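Local coordinates for nitrogen regulatory PII-like protein (Bacillus subtilis subsp. subtilis, PDB 4R25), which is a trimeric PII-family signalling protein that helps regulate nitrogen homeostasis and is required for full induction of the nrgAB operon when ammonium is scarce, at residues K5-R11 with E59-I65; V35-Q41 with E54-R60. One frame throughout, in Å; residues are numbered along the deposited sequence.

Interaction 1 (K5-R11 with E59-I65); sequences KVEIVTR and ERLKIEI. With ZN (zinc ion), chain E.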
# COMPACT_ATOMS: atom_id res chain seq x y z
N LYS A 5 -0.64 2.88 -10.45
CA LYS A 5 0.24 3.11 -9.32
C LYS A 5 1.51 2.33 -9.53
O LYS A 5 1.49 1.11 -9.72
CB LYS A 5 -0.43 2.69 -8.02
CG LYS A 5 0.44 2.90 -6.78
CD LYS A 5 -0.00 1.97 -5.68
CE LYS A 5 0.12 2.61 -4.31
NZ LYS A 5 -0.55 1.76 -3.29
N VAL A 6 2.64 3.03 -9.50
CA VAL A 6 3.93 2.37 -9.58
C VAL A 6 4.54 2.31 -8.19
O VAL A 6 4.74 3.33 -7.53
CB VAL A 6 4.88 3.09 -10.56
CG1 VAL A 6 6.25 2.42 -10.56
CG2 VAL A 6 4.29 3.08 -11.94
N GLU A 7 4.82 1.09 -7.74
CA GLU A 7 5.37 0.86 -6.42
C GLU A 7 6.79 0.32 -6.51
O GLU A 7 7.01 -0.81 -6.93
CB GLU A 7 4.48 -0.12 -5.68
CG GLU A 7 4.71 -0.21 -4.20
CD GLU A 7 3.55 -0.91 -3.51
OE1 GLU A 7 3.69 -2.09 -3.12
OE2 GLU A 7 2.48 -0.27 -3.38
N ILE A 8 7.76 1.14 -6.12
CA ILE A 8 9.15 0.72 -6.12
C ILE A 8 9.59 0.36 -4.71
O ILE A 8 9.51 1.19 -3.80
CB ILE A 8 10.07 1.82 -6.67
CG1 ILE A 8 9.53 2.37 -7.99
CG2 ILE A 8 11.48 1.29 -6.86
CD1 ILE A 8 10.24 3.62 -8.48
N VAL A 9 10.04 -0.87 -4.52
CA VAL A 9 10.53 -1.30 -3.21
C VAL A 9 12.01 -1.64 -3.29
O VAL A 9 12.40 -2.66 -3.86
CB VAL A 9 9.73 -2.50 -2.68
CG1 VAL A 9 10.37 -3.05 -1.42
CG2 VAL A 9 8.29 -2.11 -2.42
N THR A 10 12.85 -0.79 -2.72
CA THR A 10 14.27 -0.86 -3.02
C THR A 10 15.21 -0.45 -1.88
O THR A 10 14.78 -0.20 -0.75
CB THR A 10 14.56 -0.06 -4.32
OG1 THR A 10 15.97 -0.06 -4.60
CG2 THR A 10 14.06 1.38 -4.20
N ARG A 11 16.50 -0.44 -2.18
CA ARG A 11 17.57 -0.07 -1.26
C ARG A 11 17.57 1.44 -1.04
O ARG A 11 17.38 2.20 -1.98
CB ARG A 11 18.90 -0.55 -1.87
CG ARG A 11 20.19 -0.01 -1.27
CD ARG A 11 21.38 -0.34 -2.20
NE ARG A 11 21.55 -1.78 -2.47
CZ ARG A 11 21.49 -2.32 -3.69
NH1 ARG A 11 21.27 -1.56 -4.75
NH2 ARG A 11 21.65 -3.63 -3.85
N GLU A 59 16.66 -3.20 5.29
CA GLU A 59 15.96 -1.93 5.15
C GLU A 59 15.48 -1.76 3.74
O GLU A 59 16.18 -2.12 2.80
CB GLU A 59 16.89 -0.78 5.48
CG GLU A 59 17.65 -0.99 6.73
CD GLU A 59 16.74 -1.30 7.87
OE1 GLU A 59 17.03 -2.27 8.60
OE2 GLU A 59 15.72 -0.58 8.02
N ARG A 60 14.29 -1.21 3.60
CA ARG A 60 13.76 -0.96 2.28
C ARG A 60 13.08 0.41 2.20
O ARG A 60 12.54 0.91 3.19
CB ARG A 60 12.78 -2.07 1.88
CG ARG A 60 13.40 -3.47 1.82
CD ARG A 60 14.12 -3.75 0.51
NE ARG A 60 15.48 -3.24 0.48
CZ ARG A 60 16.47 -3.80 -0.22
NH1 ARG A 60 16.24 -4.88 -0.94
NH2 ARG A 60 17.69 -3.27 -0.19
N LEU A 61 13.15 1.01 1.03
CA LEU A 61 12.48 2.26 0.76
C LEU A 61 11.31 1.97 -0.16
O LEU A 61 11.49 1.41 -1.23
CB LEU A 61 13.46 3.23 0.09
CG LEU A 61 12.91 4.55 -0.44
CD1 LEU A 61 12.39 5.43 0.69
CD2 LEU A 61 13.98 5.26 -1.25
N LYS A 62 10.11 2.34 0.26
CA LYS A 62 8.94 2.13 -0.59
C LYS A 62 8.56 3.46 -1.22
O LYS A 62 8.32 4.45 -0.50
CB LYS A 62 7.78 1.58 0.24
CG LYS A 62 6.61 1.02 -0.56
CD LYS A 62 5.51 0.57 0.41
CE LYS A 62 4.41 -0.19 -0.29
NZ LYS A 62 3.40 -0.63 0.73
N ILE A 63 8.53 3.50 -2.55
CA ILE A 63 8.20 4.70 -3.29
C ILE A 63 6.96 4.48 -4.13
O ILE A 63 6.91 3.58 -4.96
CB ILE A 63 9.34 5.10 -4.23
CG1 ILE A 63 10.62 5.40 -3.44
CG2 ILE A 63 8.92 6.28 -5.10
CD1 ILE A 63 11.86 5.40 -4.26
N GLU A 64 5.97 5.35 -3.95
CA GLU A 64 4.74 5.26 -4.73
C GLU A 64 4.53 6.45 -5.67
O GLU A 64 4.65 7.62 -5.30
CB GLU A 64 3.55 5.07 -3.79
CG GLU A 64 3.61 3.76 -3.03
CD GLU A 64 2.41 3.56 -2.12
OE1 GLU A 64 1.79 4.57 -1.70
OE2 GLU A 64 2.10 2.40 -1.82
N ILE A 65 4.22 6.13 -6.92
CA ILE A 65 4.01 7.12 -7.95
C ILE A 65 2.72 6.76 -8.66
O ILE A 65 2.52 5.62 -9.05
CB ILE A 65 5.17 7.10 -8.95
CG1 ILE A 65 6.50 7.09 -8.21
CG2 ILE A 65 5.09 8.29 -9.89
CD1 ILE A 65 7.67 6.59 -9.03
ZN ZN E . 0.77 0.50 -1.52
O HOH W 1 0.73 0.44 1.06

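Interaction 2 (V35-Q41 with E54-R60); sequences VHGCGLQ and ESNVYER. With ZN (zinc ion), chain F; ZN (zinc ion), chain D.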
# COMPACT_ATOMS: atom_id res chain seq x y z
N VAL A 35 10.26 0.77 5.09
CA VAL A 35 9.69 -0.47 5.56
C VAL A 35 10.80 -1.50 5.66
O VAL A 35 11.97 -1.19 5.43
CB VAL A 35 8.60 -0.99 4.60
CG1 VAL A 35 7.45 -0.00 4.54
CG2 VAL A 35 9.18 -1.22 3.21
N HIS A 36 10.44 -2.72 6.00
CA HIS A 36 11.42 -3.78 6.10
C HIS A 36 11.20 -4.86 5.07
O HIS A 36 10.07 -5.17 4.70
CB HIS A 36 11.40 -4.40 7.49
CG HIS A 36 11.97 -3.52 8.55
ND1 HIS A 36 11.21 -3.02 9.59
CD2 HIS A 36 13.22 -3.03 8.72
CE1 HIS A 36 11.97 -2.27 10.36
NE2 HIS A 36 13.20 -2.26 9.85
N GLY A 37 12.31 -5.42 4.60
CA GLY A 37 12.28 -6.56 3.72
C GLY A 37 12.73 -7.78 4.49
O GLY A 37 13.54 -7.70 5.42
N CYS A 38 12.20 -8.93 4.11
CA CYS A 38 12.56 -10.17 4.76
C CYS A 38 12.78 -11.20 3.68
O CYS A 38 11.88 -11.46 2.89
CB CYS A 38 11.45 -10.62 5.70
SG CYS A 38 11.84 -12.08 6.66
N GLY A 39 13.99 -11.75 3.63
CA GLY A 39 14.28 -12.87 2.75
C GLY A 39 14.01 -14.18 3.46
O GLY A 39 14.24 -14.31 4.65
N LEU A 40 13.48 -15.15 2.72
CA LEU A 40 13.20 -16.46 3.28
C LEU A 40 13.85 -17.55 2.42
O LEU A 40 13.70 -17.57 1.20
CB LEU A 40 11.68 -16.69 3.38
CG LEU A 40 10.82 -15.71 4.17
CD1 LEU A 40 9.39 -16.19 4.23
CD2 LEU A 40 11.34 -15.50 5.58
N GLN A 41 14.58 -18.46 3.06
CA GLN A 41 15.17 -19.57 2.32
C GLN A 41 15.10 -20.90 3.08
O GLN A 41 15.33 -20.96 4.29
CB GLN A 41 16.60 -19.26 1.89
CG GLN A 41 17.33 -18.32 2.82
CD GLN A 41 18.71 -17.96 2.30
OE1 GLN A 41 18.98 -18.03 1.10
NE2 GLN A 41 19.60 -17.57 3.21
N GLU A 54 15.29 -19.98 7.08
CA GLU A 54 16.21 -18.97 7.56
C GLU A 54 15.82 -17.64 6.91
O GLU A 54 15.42 -17.60 5.75
CB GLU A 54 17.63 -19.35 7.20
CG GLU A 54 18.70 -18.50 7.82
CD GLU A 54 20.08 -19.03 7.51
OE1 GLU A 54 21.08 -18.37 7.86
OE2 GLU A 54 20.15 -20.12 6.89
N SER A 55 15.93 -16.56 7.67
CA SER A 55 15.44 -15.28 7.21
C SER A 55 16.30 -14.13 7.69
O SER A 55 16.81 -14.14 8.81
CB SER A 55 13.99 -15.08 7.68
OG SER A 55 13.91 -15.06 9.09
N ASN A 56 16.47 -13.13 6.83
CA ASN A 56 17.14 -11.91 7.21
C ASN A 56 16.21 -10.73 7.01
O ASN A 56 15.40 -10.72 6.08
CB ASN A 56 18.46 -11.72 6.45
CG ASN A 56 18.27 -11.63 4.94
OD1 ASN A 56 17.65 -12.50 4.33
ND2 ASN A 56 18.82 -10.58 4.33
N VAL A 57 16.31 -9.74 7.89
CA VAL A 57 15.54 -8.53 7.76
C VAL A 57 16.45 -7.37 7.36
O VAL A 57 17.43 -7.08 8.03
CB VAL A 57 14.80 -8.20 9.07
CG1 VAL A 57 14.12 -6.84 8.98
CG2 VAL A 57 13.79 -9.29 9.38
N TYR A 58 16.12 -6.72 6.25
CA TYR A 58 16.89 -5.57 5.78
C TYR A 58 16.03 -4.31 5.68
O TYR A 58 14.83 -4.33 5.96
CB TYR A 58 17.58 -5.88 4.45
CG TYR A 58 16.73 -6.70 3.51
CD1 TYR A 58 16.64 -8.08 3.65
CD2 TYR A 58 16.02 -6.09 2.48
CE1 TYR A 58 15.85 -8.83 2.80
CE2 TYR A 58 15.23 -6.84 1.62
CZ TYR A 58 15.14 -8.21 1.78
OH TYR A 58 14.36 -8.96 0.94
N GLU A 59 16.66 -3.20 5.29
CA GLU A 59 15.96 -1.93 5.15
C GLU A 59 15.48 -1.76 3.74
O GLU A 59 16.18 -2.12 2.80
CB GLU A 59 16.89 -0.78 5.48
CG GLU A 59 17.65 -0.99 6.73
CD GLU A 59 16.74 -1.30 7.87
OE1 GLU A 59 17.03 -2.27 8.60
OE2 GLU A 59 15.72 -0.58 8.02
N ARG A 60 14.29 -1.21 3.60
CA ARG A 60 13.76 -0.96 2.28
C ARG A 60 13.08 0.41 2.20
O ARG A 60 12.54 0.91 3.19
CB ARG A 60 12.78 -2.07 1.88
CG ARG A 60 13.40 -3.47 1.82
CD ARG A 60 14.12 -3.75 0.51
NE ARG A 60 15.48 -3.24 0.48
CZ ARG A 60 16.47 -3.80 -0.22
NH1 ARG A 60 16.24 -4.88 -0.94
NH2 ARG A 60 17.69 -3.27 -0.19
ZN ZN F . 14.65 -2.14 11.69
ZN ZN D . 23.27 -19.75 7.86

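Interaction 1 (K5-R11 with E59-I65)
Lys5 opens the pairing on the ion-binding face: its NZ binds the zinc at 2.5 Å, Glu64 OE2 at 2.3 Å and a water at 2.6 Å; Lys62 NZ donates to that water (2.9 Å). From Val6 on, the strands run antiparallel. Val6 N to Ile65 O (2.6 Å) and Ile65 N to Val6 O (2.9 Å) close the first hydrogen-bonded pair. Glu7, facing Glu64 in a non-hydrogen-bonded pair, belongs to the same zinc site, its OE2 2.6 Å from the metal; Glu7 OE2 and Glu64 OE2, 3.1 Å apart, are not hydrogen-bonded but brought together beside the shared cation. Lys62 NZ forms a salt bridge with Glu64 of the second subunit, and Glu64 OE1 one with Lys62 of the third, so this face meets both other subunits. Ile8 N to Ile63 O and Ile63 N to Ile8 O are both 2.8 Å, and the two side chains, with Val6, Ile65 and Leu61, form the opposite face, packed beneath helices 15-25 and 72-83: the two central strands of the ferredoxin-like PII fold. Val9 returns to the ionic side, its CG2 4.0 Å from Lys62 CG. Thr10 gives the last pair, its O accepting from Leu61 N at 2.7 Å, while its OG1 bonds to Asp90. Arg11 leaves the sheet for a salt bridge with Asp90; its CB lies 3.4 Å from Arg60 NH2, the Arg60 guanidinium lying over the Thr10-Arg11 peptide.

Interaction 2 (V35-Q41 with E54-R60)
Backbone donors and acceptors alternate in use along these two antiparallel strands, whose axes cross at 140°. Val35 N gives to Arg60 O and Arg60 N to Val35 O, both at 3.0 Å; Gly37 N reaches Tyr58 O at 3.1 Å and Tyr58 N returns to Gly37 O at 2.9 Å. Gly39 N donates to Asn56 O (3.0 Å), but the reverse bond, Asn56 N to Gly39 O at 3.3 Å, is weak. Gln41 N to Glu54 O (2.9 Å) and Glu54 N to Gln41 O (3.0 Å) complete the series. Along its other edge, the run His36 to Gly39 pairs antiparallel with a strand of the second subunit, extending the sheet across the interface. Among the side chains, His36 NE2 binds one zinc at 2.4 Å and Glu54 OE1 another at 2.6 Å, while Arg60 NE is taken by Glu59 O (2.7 Å) and Arg60 NH2 makes a weak hydrogen bond to Gly89 O. Tyr58 lays its ring over Gly37, whose CA sits 3.9 Å from the ring centroid in a CH-pi contact; a CB on Gly37 would clash with Tyr58 CE2, so its absence makes room. Cys38 SG meets Ser55 CB at 3.8 Å on the other face. Here the base of the PII T-loop, the long excursion between the second and third strands, is ordered as a twisted hairpin reaching out from the sheet.

The first strand, 4-10, is followed by helix 15-25 and strand 29-44, after which the chain turns back as strand 51-67. Interaction 2 closes the short hairpin loop between the latter two strands, with 12 residues between its segments. Further along, in interaction 1, strand 51-67 pairs with strand 4-10 and closes a larger loop of 47 residues, so interaction 2 is nested within it. Strand 51-67 pairs with 29-44 along one edge and, from about Arg60 on, also with 4-10 along the other; the two contacts share Glu59 and Arg60, and their centres are 15 Å apart. Interaction 1 thus fixes the middle of the sheet near the chain centre, whereas interaction 2 carries the outlying hairpin, and both touch the second subunit.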